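Local coordinates for shikimate 5-dehydrogenase (Mycobacterium fortuitum subsp. fortuitum DSM 46621, PDB 4XIJ), which probably catalyses the NADP-dependent interconversion of 3-dehydroshikimate and shikimate in the pathway that leads to chorismate and the aromatic amino acids, at residues Gly117-Leu122 with Leu145-Val150. Numbering follows the deposited sequence.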
ATOM      1  N   GLY A 117       2.074  -3.557  -2.196  1.00  6.80           N
ATOM      2  CA  GLY A 117       3.061  -2.938  -1.328  1.00  7.97           C
ATOM      3  C   GLY A 117       3.428  -3.852  -0.160  1.00  8.25           C
ATOM      4  O   GLY A 117       4.622  -4.045   0.167  1.00  9.73           O
ATOM      5  N   VAL A 118       2.415  -4.431   0.478  1.00  7.71           N
ATOM      6  CA  VAL A 118       2.680  -5.253   1.643  1.00  7.64           C
ATOM      7  C   VAL A 118       3.084  -6.669   1.220  1.00  6.85           C
ATOM      8  O   VAL A 118       4.053  -7.215   1.778  1.00  8.63           O
ATOM      9  CB  VAL A 118       1.433  -5.288   2.545  1.00  8.16           C
ATOM     10  CG1 VAL A 118       1.565  -6.345   3.688  1.00  9.31           C
ATOM     11  CG2 VAL A 118       1.171  -3.918   3.109  1.00  9.96           C
ATOM     12  N   THR A 119       2.395  -7.292   0.255  1.00  7.34           N
ATOM     13  CA  THR A 119       2.813  -8.672  -0.096  1.00  7.35           C
ATOM     14  C   THR A 119       4.226  -8.695  -0.685  1.00  8.07           C
ATOM     15  O   THR A 119       5.003  -9.613  -0.410  1.00  8.72           O
ATOM     16  CB  THR A 119       1.838  -9.372  -1.119  1.00  8.59           C
ATOM     17  OG1 THR A 119       1.845  -8.629  -2.351  1.00  9.50           O
ATOM     18  CG2 THR A 119       0.390  -9.424  -0.587  1.00  9.64           C
ATOM     19  N   GLY A 120       4.550  -7.668  -1.468  1.00  8.40           N
ATOM     20  CA  GLY A 120       5.847  -7.573  -2.117  1.00  7.70           C
ATOM     21  C   GLY A 120       6.928  -7.259  -1.090  1.00  7.25           C
ATOM     22  O   GLY A 120       8.039  -7.829  -1.148  1.00  9.91           O
ATOM     23  N   ALA A 121       6.665  -6.302  -0.190  1.00  8.16           N
ATOM     24  CA  ALA A 121       7.713  -5.916   0.775  1.00  8.98           C
ATOM     25  C   ALA A 121       8.022  -7.028   1.764  1.00  9.36           C
ATOM     26  O   ALA A 121       9.181  -7.235   2.136  1.00 10.55           O
ATOM     27  CB  ALA A 121       7.276  -4.637   1.533  1.00  9.22           C
ATOM     28  N   LEU A 122       6.987  -7.731   2.217  1.00  9.21           N
ATOM     29  CA  LEU A 122       7.179  -8.763   3.226  1.00 10.98           C
ATOM     30  C   LEU A 122       7.655 -10.091   2.650  1.00 10.89           C
ATOM     31  O   LEU A 122       8.399 -10.826   3.300  1.00 12.16           O
ATOM     32  CB  LEU A 122       5.873  -8.998   3.962  1.00 12.77           C
ATOM     33  CG  LEU A 122       5.692  -8.357   5.309  1.00 15.82           C
ATOM     34  CD1 LEU A 122       4.309  -8.765   5.883  1.00 15.41           C
ATOM     35  CD2 LEU A 122       6.810  -8.819   6.299  1.00 15.39           C
ATOM     36  N   LEU A 145      -2.172  -9.536   4.062  1.00  7.42           N
ATOM     37  CA  LEU A 145      -1.767 -10.664   4.893  1.00  8.06           C
ATOM     38  C   LEU A 145      -2.590 -11.898   4.541  1.00  7.74           C
ATOM     39  O   LEU A 145      -2.035 -13.025   4.482  1.00  8.06           O
ATOM     40  CB  LEU A 145      -1.872 -10.290   6.388  1.00  7.80           C
ATOM     41  CG  LEU A 145      -0.803  -9.297   6.838  1.00  8.13           C
ATOM     42  CD1 LEU A 145      -1.192  -8.791   8.272  1.00  9.41           C
ATOM     43  CD2 LEU A 145       0.579  -9.895   6.836  1.00  8.72           C
ATOM     44  N   ALA A 146      -3.896 -11.719   4.288  1.00  7.39           N
ATOM     45  CA  ALA A 146      -4.701 -12.865   3.892  1.00  7.57           C
ATOM     46  C   ALA A 146      -4.199 -13.446   2.559  1.00  8.13           C
ATOM     47  O   ALA A 146      -4.189 -14.668   2.368  1.00  8.36           O
ATOM     48  CB  ALA A 146      -6.172 -12.500   3.769  1.00  8.47           C
ATOM     49  N   GLU A 147      -3.785 -12.566   1.651  1.00  9.13           N
ATOM     50  CA  GLU A 147      -3.250 -13.007   0.351  1.00  9.05           C
ATOM     51  C   GLU A 147      -1.890 -13.688   0.492  1.00  9.24           C
ATOM     52  O   GLU A 147      -1.484 -14.462  -0.378  1.00 10.04           O
ATOM     53  CB  GLU A 147      -3.124 -11.819  -0.613  1.00 11.46           C
ATOM     54  CG  GLU A 147      -4.470 -11.308  -1.100  1.00 14.09           C
ATOM     55  CD  GLU A 147      -4.292 -10.307  -2.178  1.00 18.89           C
ATOM     56  OE1 GLU A 147      -3.127 -10.023  -2.529  1.00 23.73           O
ATOM     57  OE2 GLU A 147      -5.309  -9.864  -2.728  1.00 20.04           O
ATOM     58  N   LEU A 148      -1.170 -13.403   1.579  1.00  9.65           N
ATOM     59  CA  LEU A 148       0.082 -14.136   1.864  1.00  7.99           C
ATOM     60  C   LEU A 148      -0.200 -15.511   2.484  1.00  8.03           C
ATOM     61  O   LEU A 148       0.732 -16.261   2.769  1.00  8.89           O
ATOM     62  CB  LEU A 148       0.993 -13.338   2.799  1.00  7.06           C
ATOM     63  CG  LEU A 148       1.545 -12.036   2.216  1.00  7.47           C
ATOM     64  CD1 LEU A 148       2.391 -11.276   3.275  1.00  8.71           C
ATOM     65  CD2 LEU A 148       2.389 -12.409   0.991  1.00  9.48           C
ATOM     66  N   GLY A 149      -1.469 -15.857   2.690  1.00  7.42           N
ATOM     67  CA  GLY A 149      -1.805 -17.173   3.227  1.00  8.03           C
ATOM     68  C   GLY A 149      -1.585 -17.300   4.731  1.00  8.95           C
ATOM     69  O   GLY A 149      -1.382 -18.403   5.222  1.00  9.42           O
ATOM     70  N   VAL A 150      -1.571 -16.186   5.461  1.00  8.18           N
ATOM     71  CA  VAL A 150      -1.492 -16.309   6.923  0.56  9.12           C
ATOM     72  C   VAL A 150      -2.734 -17.005   7.445  1.00  9.91           C
ATOM     73  O   VAL A 150      -3.818 -16.918   6.878  1.00 12.26           O
ATOM     74  CB  VAL A 150      -1.391 -14.985   7.667  0.56  9.39           C
ATOM     75  CG1 VAL A 150      -0.144 -14.191   7.287  0.56  9.97           C
ATOM     76  CG2 VAL A 150      -2.684 -14.227   7.507  0.56  9.46           C
TER
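T119 and L148 meet where the last turn and a half of helix 114-122 runs past the C-terminal end of helix 138-147, with their CA atoms 6.4 Å apart. One residue earlier, V118 also points its CB toward the second helix, but there it packs on A144, just ahead of L145-V150, and on M248 of helix 246-261. At T119 the contact is closest: CD2 of L148 presses against CB of T119 at 3.7 Å, while the methyl CG2 of T119 lies 3.9 Å from the same CD2 and 4.0 Å from L148 CG. OG1 sits between the backbone N and the carbonyl carbon (chi1 62°), which leaves CG2 beside the N, anti to the carbonyl carbon; the hydroxyl makes a weak hydrogen bond to V115 O within its own helix. E147 reaches the same methyl with its carboxylate, OE1 coming to 4.1 Å from T119 CG2, a loose approach at the exposed margin of the contact. Helix 138-147 follows strand 128-132 of the six-stranded parallel sheet, whose 3-2-1-4-5-6 strand order is that of a Rossmann fold, consistent with the NADP-binding domain of this family. The helix ends in a Schellman motif, with G149 at positive phi (78°), and L148 projects from this terminus toward helix 114-122. One turn beyond V118, L122 turns CD1 to face two leucines together, 4.0 Å from L145 CD2 and 4.1 Å from L148 CD1; its side chain crosses that of L148 at about a right angle. L145 also touches A129 and V131, so the buried pair L122-L145 continues the apolar packing onto strand 128-132, while the carbonyl oxygen of L122 accepts a hydrogen bond from R218 NH2.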